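PDB 4I0X: ESAT-6-like protein MAB_3113 from Mycobacterium abscessus, which pairs as a helical hairpin with its WXG100-family partner MAB_3112 in the EsxEF heterodimer and is probably exported through an ESX (type VII) secretion pathway. Local coordinates for the interface of chains B and A. Numbering follows the deposited sequence. Chains: chain A, ESAT-6-like protein MAB_3113; chain B, ESAT-6-like protein MAB_3112.

Contact 1: the interface of chains B and A. Residues chain B 51, 54-55, 58; chain A 68, 71-72.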
ATOM      1  N   GLU B  51       6.897  -7.704  -4.925  1.00 16.07           N
ATOM      2  CA  GLU B  51       5.546  -7.439  -5.413  1.00 13.32           C
ATOM      3  C   GLU B  51       4.792  -6.492  -4.464  1.00 12.19           C
ATOM      4  O   GLU B  51       4.134  -5.588  -4.901  1.00 14.52           O
ATOM      5  CB  GLU B  51       4.761  -8.732  -5.656  1.00 17.68           C
ATOM      6  CG  GLU B  51       3.313  -8.454  -5.971  1.00 27.34           C
ATOM      7  CD  GLU B  51       2.529  -9.665  -6.446  1.00 28.66           C
ATOM      8  OE1 GLU B  51       3.054 -10.803  -6.434  1.00 40.53           O
ATOM      9  OE2 GLU B  51       1.362  -9.465  -6.812  1.00 26.77           O
ATOM     10  N   ASP B  54       6.193  -2.979  -5.000  1.00 11.60           N
ATOM     11  CA  ASP B  54       5.735  -2.494  -6.288  1.00 13.41           C
ATOM     12  C   ASP B  54       4.309  -1.964  -6.142  1.00 19.60           C
ATOM     13  O   ASP B  54       3.993  -0.905  -6.657  1.00 13.39           O
ATOM     14  CB  ASP B  54       5.859  -3.590  -7.364  1.00 15.87           C
ATOM     15  CG  ASP B  54       5.525  -3.091  -8.781  1.00 25.34           C
ATOM     16  OD1 ASP B  54       6.287  -2.239  -9.324  1.00 23.26           O
ATOM     17  OD2 ASP B  54       4.532  -3.601  -9.376  1.00 24.35           O
ATOM     18  N   GLY B  55       3.460  -2.673  -5.402  1.00 13.86           N
ATOM     19  CA  GLY B  55       2.095  -2.232  -5.231  1.00 12.93           C
ATOM     20  C   GLY B  55       2.038  -0.922  -4.459  1.00 11.35           C
ATOM     21  O   GLY B  55       1.314   0.011  -4.800  1.00 14.02           O
ATOM     22  N   LYS B  58       2.963   2.071  -6.665  1.00 13.16           N
ATOM     23  CA  LYS B  58       1.864   2.434  -7.541  1.00 14.42           C
ATOM     24  C   LYS B  58       0.764   3.163  -6.735  1.00 13.66           C
ATOM     25  O   LYS B  58       0.155   4.118  -7.222  1.00 14.41           O
ATOM     26  CB  LYS B  58       1.290   1.195  -8.226  1.00 15.63           C
ATOM     27  CG  LYS B  58       2.267   0.496  -9.163  1.00 17.23           C
ATOM     28  CD  LYS B  58       1.629  -0.683  -9.923  1.00 23.56           C
ATOM     29  CE  LYS B  58       2.719  -1.631 -10.426  1.00 22.26           C
ATOM     30  NZ  LYS B  58       2.214  -2.855 -11.108  1.00 21.07           N
TER
ATOM     31  N   ALA A  68      -3.245  -1.665  -7.545  1.00 17.01           N
ATOM     32  CA  ALA A  68      -2.024  -1.727  -6.718  1.00 19.55           C
ATOM     33  C   ALA A  68      -2.261  -2.338  -5.338  1.00 22.05           C
ATOM     34  O   ALA A  68      -1.449  -3.121  -4.842  1.00 19.55           O
ATOM     35  CB  ALA A  68      -1.422  -0.363  -6.580  1.00 23.65           C
ATOM     36  N   GLU A  71      -2.161  -5.934  -5.620  1.00 18.95           N
ATOM     37  CA  GLU A  71      -0.807  -6.413  -5.801  1.00 21.92           C
ATOM     38  C   GLU A  71      -0.107  -6.370  -4.467  1.00 19.09           C
ATOM     39  O   GLU A  71       0.667  -7.246  -4.110  1.00 19.53           O
ATOM     40  CB  GLU A  71      -0.067  -5.592  -6.881  1.00 21.27           C
ATOM     41  CG  GLU A  71       1.381  -5.958  -6.990  1.00 26.44           C
ATOM     42  CD  GLU A  71       2.119  -5.151  -8.021  1.00 28.33           C
ATOM     43  OE1 GLU A  71       3.309  -5.483  -8.260  1.00 28.85           O
ATOM     44  OE2 GLU A  71       1.507  -4.205  -8.588  1.00 25.36           O
ATOM     45  N   LEU A  72      -0.481  -5.395  -3.657  1.00 13.20           N
ATOM     46  CA  LEU A  72       0.099  -5.288  -2.358  1.00 17.03           C
ATOM     47  C   LEU A  72      -0.328  -6.457  -1.435  1.00 21.88           C
ATOM     48  O   LEU A  72       0.500  -7.022  -0.693  1.00 26.54           O
ATOM     49  CB  LEU A  72      -0.271  -3.924  -1.795  1.00 24.46           C
ATOM     50  CG  LEU A  72       0.457  -3.511  -0.552  1.00 21.92           C
ATOM     51  CD1 LEU A  72       0.483  -2.043  -0.498  1.00 30.09           C
ATOM     52  CD2 LEU A  72      -0.299  -4.102   0.624  1.00 34.26           C
TER
HETATM   53  O   HOH W   1      -0.641  -3.345 -10.025  1.00 36.95           O
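The carboxyl groups of B:Asp54 and A:Glu71 meet here, and A:Glu71 buries more surface than the other residues of the patch (82 Å²). B:Gly55 lies over one face of its carboxyl group, the glycine CA 4.0 Å from CD of A:Glu71, with the backbone carbonyl oxygen of B:Glu51 offset on that same face. Around the oxygen end, OD2 of B:Asp54 and NZ of B:Lys58 both approach near the carboxyl plane. The planes of B:Asp54 and A:Glu71 are turned 57° apart, and OD2 of B:Asp54 comes within 2.5 Å of OE1 of A:Glu71. Two bare carboxylates would repel each other at this spacing; a proton shared by the pair would make it a short hydrogen bond, although the coordinates do not show hydrogens.

B:Lys58 arrives at about a right angle to A:Glu71 on an extended chain and would temper the gathered negative charge. Its ammonium NZ forms a salt bridge and hydrogen bond to OE2 of A:Glu71 at 2.9 Å, taken on the syn lone pair of that oxygen. The same NZ pairs within its own chain with OD2 of B:Asp54 at 3.0 Å, so one cation serves both acids. Water 1 adds a second route, 3.1 Å from NZ of B:Lys58 and 2.7 Å from OE2 of A:Glu71.

Closer to the backbones the contact becomes apolar. The side chain of A:Glu71 departs with CG anti to the backbone N (chi1 174°) and stays extended, which lays its methylene CG against CG of B:Glu51 at 3.3 Å, with OE2 of B:Glu51 also beside it. CB of A:Ala68 packs on CB of B:Lys58 at 3.5 Å and also touches the carbonyl of B:Gly55.

A:Ala68 and B:Gly55, with little or no side chain, lie where helix 52-87 of chain A passes helix 40-72 of chain B and probably allow their close approach; these second long helices of the hairpins run antiparallel.

Contact 2: the interface of chains B and A. Residues chain B 15, 18-19; chain A 26, 29-30, 33-34.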
ATOM      1  N   LEU B  15      -1.458  10.629   3.269  1.00 11.88           N
ATOM      2  CA  LEU B  15      -1.361   9.192   3.179  1.00 10.62           C
ATOM      3  C   LEU B  15      -0.180   8.805   2.294  1.00 16.52           C
ATOM      4  O   LEU B  15       0.525   7.869   2.605  1.00 14.47           O
ATOM      5  CB  LEU B  15      -2.659   8.604   2.644  1.00 13.25           C
ATOM      6  CG  LEU B  15      -2.667   7.088   2.431  1.00 18.57           C
ATOM      7  CD1 LEU B  15      -2.398   6.321   3.740  1.00 18.01           C
ATOM      8  CD2 LEU B  15      -4.022   6.674   1.829  1.00 24.38           C
ATOM      9  N   GLN B  18       3.038   9.093   4.331  1.00 11.67           N
ATOM     10  CA  GLN B  18       3.141   7.961   5.265  1.00 10.58           C
ATOM     11  C   GLN B  18       3.436   6.621   4.581  1.00 10.53           C
ATOM     12  O   GLN B  18       4.194   5.813   5.088  1.00  9.92           O
ATOM     13  CB  GLN B  18       1.853   7.852   6.070  1.00 10.99           C
ATOM     14  CG  GLN B  18       1.592   9.066   6.942  1.00 17.53           C
ATOM     15  CD  GLN B  18       0.217   9.046   7.587  1.00 16.08           C
ATOM     16  OE1 GLN B  18      -0.004   8.372   8.583  1.00 13.61           O
ATOM     17  NE2 GLN B  18      -0.703   9.797   7.016  1.00 12.82           N
ATOM     18  N   MET B  19       2.857   6.386   3.409  1.00 11.42           N
ATOM     19  CA  MET B  19       3.120   5.147   2.670  1.00 15.35           C
ATOM     20  C   MET B  19       4.530   5.058   2.154  1.00 15.80           C
ATOM     21  O   MET B  19       5.156   3.977   2.177  1.00 16.56           O
ATOM     22  CB  MET B  19       2.128   5.000   1.528  1.00 19.48           C
ATOM     23  CG  MET B  19       0.765   4.591   1.981  1.00 29.76           C
ATOM     24  SD  MET B  19      -0.304   4.147   0.595  1.00 21.55           S
ATOM     25  CE  MET B  19       0.679   2.795  -0.088  1.00 16.81           C
TER
ATOM     26  N   PHE A  26       1.149  -2.652   7.847  1.00 11.37           N
ATOM     27  CA  PHE A  26       1.209  -1.666   6.777  1.00 12.58           C
ATOM     28  C   PHE A  26       0.063  -1.884   5.781  1.00 12.24           C
ATOM     29  O   PHE A  26      -0.626  -0.943   5.431  1.00 12.71           O
ATOM     30  CB  PHE A  26       2.545  -1.753   6.066  1.00 14.37           C
ATOM     31  CG  PHE A  26       2.726  -0.736   5.000  1.00 13.77           C
ATOM     32  CD1 PHE A  26       2.913   0.593   5.318  1.00 10.48           C
ATOM     33  CD2 PHE A  26       2.733  -1.107   3.683  1.00 13.84           C
ATOM     34  CE1 PHE A  26       3.096   1.540   4.314  1.00 14.41           C
ATOM     35  CE2 PHE A  26       2.928  -0.158   2.671  1.00 23.29           C
ATOM     36  CZ  PHE A  26       3.115   1.161   3.004  1.00 16.78           C
ATOM     37  N   PHE A  29      -3.161  -0.670   7.291  1.00 13.92           N
ATOM     38  CA  PHE A  29      -3.130   0.789   7.308  1.00 15.01           C
ATOM     39  C   PHE A  29      -3.447   1.363   5.918  1.00 10.84           C
ATOM     40  O   PHE A  29      -4.283   2.251   5.771  1.00 11.36           O
ATOM     41  CB  PHE A  29      -1.755   1.240   7.779  1.00 15.32           C
ATOM     42  CG  PHE A  29      -1.498   2.716   7.584  1.00 17.45           C
ATOM     43  CD1 PHE A  29      -2.158   3.663   8.352  1.00 16.08           C
ATOM     44  CD2 PHE A  29      -0.595   3.140   6.641  1.00 15.74           C
ATOM     45  CE1 PHE A  29      -1.920   5.011   8.178  1.00 15.96           C
ATOM     46  CE2 PHE A  29      -0.345   4.508   6.458  1.00 17.01           C
ATOM     47  CZ  PHE A  29      -0.993   5.433   7.238  1.00 15.36           C
ATOM     48  N   VAL A  30      -2.834   0.799   4.896  1.00 10.08           N
ATOM     49  CA  VAL A  30      -3.097   1.253   3.537  1.00 17.25           C
ATOM     50  C   VAL A  30      -4.542   1.020   3.121  1.00 19.20           C
ATOM     51  O   VAL A  30      -5.173   1.917   2.581  1.00 14.70           O
ATOM     52  CB  VAL A  30      -2.191   0.601   2.505  1.00 11.90           C
ATOM     53  CG1 VAL A  30      -2.604   1.071   1.093  1.00 18.80           C
ATOM     54  CG2 VAL A  30      -0.730   0.927   2.806  1.00 14.81           C
ATOM     55  N   ASN A  33      -7.190   3.274   4.961  1.00 12.72           N
ATOM     56  CA  ASN A  33      -7.239   4.686   4.584  1.00 12.84           C
ATOM     57  C   ASN A  33      -7.673   4.963   3.157  1.00 12.33           C
ATOM     58  O   ASN A  33      -8.305   5.999   2.891  1.00 12.85           O
ATOM     59  CB  ASN A  33      -5.916   5.365   4.892  1.00 12.58           C
ATOM     60  CG  ASN A  33      -5.754   5.607   6.356  1.00 13.76           C
ATOM     61  OD1 ASN A  33      -6.375   6.532   6.936  1.00 15.09           O
ATOM     62  ND2 ASN A  33      -4.964   4.765   6.991  1.00 14.27           N
ATOM     63  N   LEU A  34      -7.333   4.049   2.249  1.00 12.66           N
ATOM     64  CA  LEU A  34      -7.883   4.068   0.899  1.00 12.95           C
ATOM     65  C   LEU A  34      -9.403   3.900   0.961  1.00 13.31           C
ATOM     66  O   LEU A  34     -10.119   4.541   0.226  1.00 12.88           O
ATOM     67  CB  LEU A  34      -7.280   2.957   0.036  1.00 11.73           C
ATOM     68  CG  LEU A  34      -5.823   3.065  -0.388  1.00 13.20           C
ATOM     69  CD1 LEU A  34      -5.380   1.877  -1.232  1.00 11.41           C
ATOM     70  CD2 LEU A  34      -5.545   4.357  -1.162  1.00 12.91           C
TER
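Aliphatic packing is led by B:Leu15 and B:Met19, which reach from helix 4-32 of chain B onto helix 11-47 of chain A. Both methyls of B:Leu15 rest against CB of A:Asn33, CD1 at 3.8 Å from it; CD1 also meets the aromatic ring of A:Phe29, while CD2 turns toward CD2 of A:Leu34 at 4.1 Å. B:Met19 crosses the branched side chain of A:Val30 at about a right angle. The methionine chain bends at its last torsion (chi3 60°), which brings the thioether SD and the terminal methyl against both valine methyls, CE lying 3.7 Å from CG2 of A:Val30.

Aromatic contacts flank this packing. A:Phe26 meets B:Met19 with the rim of its ring: CA of B:Met19 lies at the edge, in plane, and the carbonyl O is 3.6 Å from CZ. CG2 of A:Val30 rests on one face of this ring, offset toward the rim, so the valine joins the phenylalanine of its own chain to the methionine opposite. A:Phe29 extends its far end between B:Leu15 and B:Gln18. Its CZ touches the amide oxygen OE1 of B:Gln18 at 3.4 Å, and the amide and ring planes are inclined by 56°. CB and the amide end of B:Gln18 thus both pack against the CZ end of the ring.

A hydrogen bond within chain A supports the aliphatic surface. The side-chain amide ND2 of A:Asn33 donates to the backbone O of A:Phe29 at 2.9 Å, with 154° at the hydrogen. The amide is thereby held back along its own helix, leaving CB as the part of A:Asn33 that faces B:Leu15.

By interlocking the first long helices of the two hairpins in antiparallel fashion, this patch of mainly apolar contacts probably contributes to holding the EsxEF heterodimer together.

The centres of contact 1 and contact 2, taken over their C-alpha atoms, lie about 13 Å apart. They share no residue and no helix: contact 1 joins the second long helices of the hairpins, contact 2 the first. Each chain therefore grips its partner through both arms, as expected for a four-helix bundle built from two WXG100 hairpins. The chemistry differs too. Contact 2 rests mainly on apolar and aromatic packing, whereas contact 1 adds a charged, water-bridged cluster that may help to set the register and the choice of partner. Together they would resist sliding of one hairpin against the other.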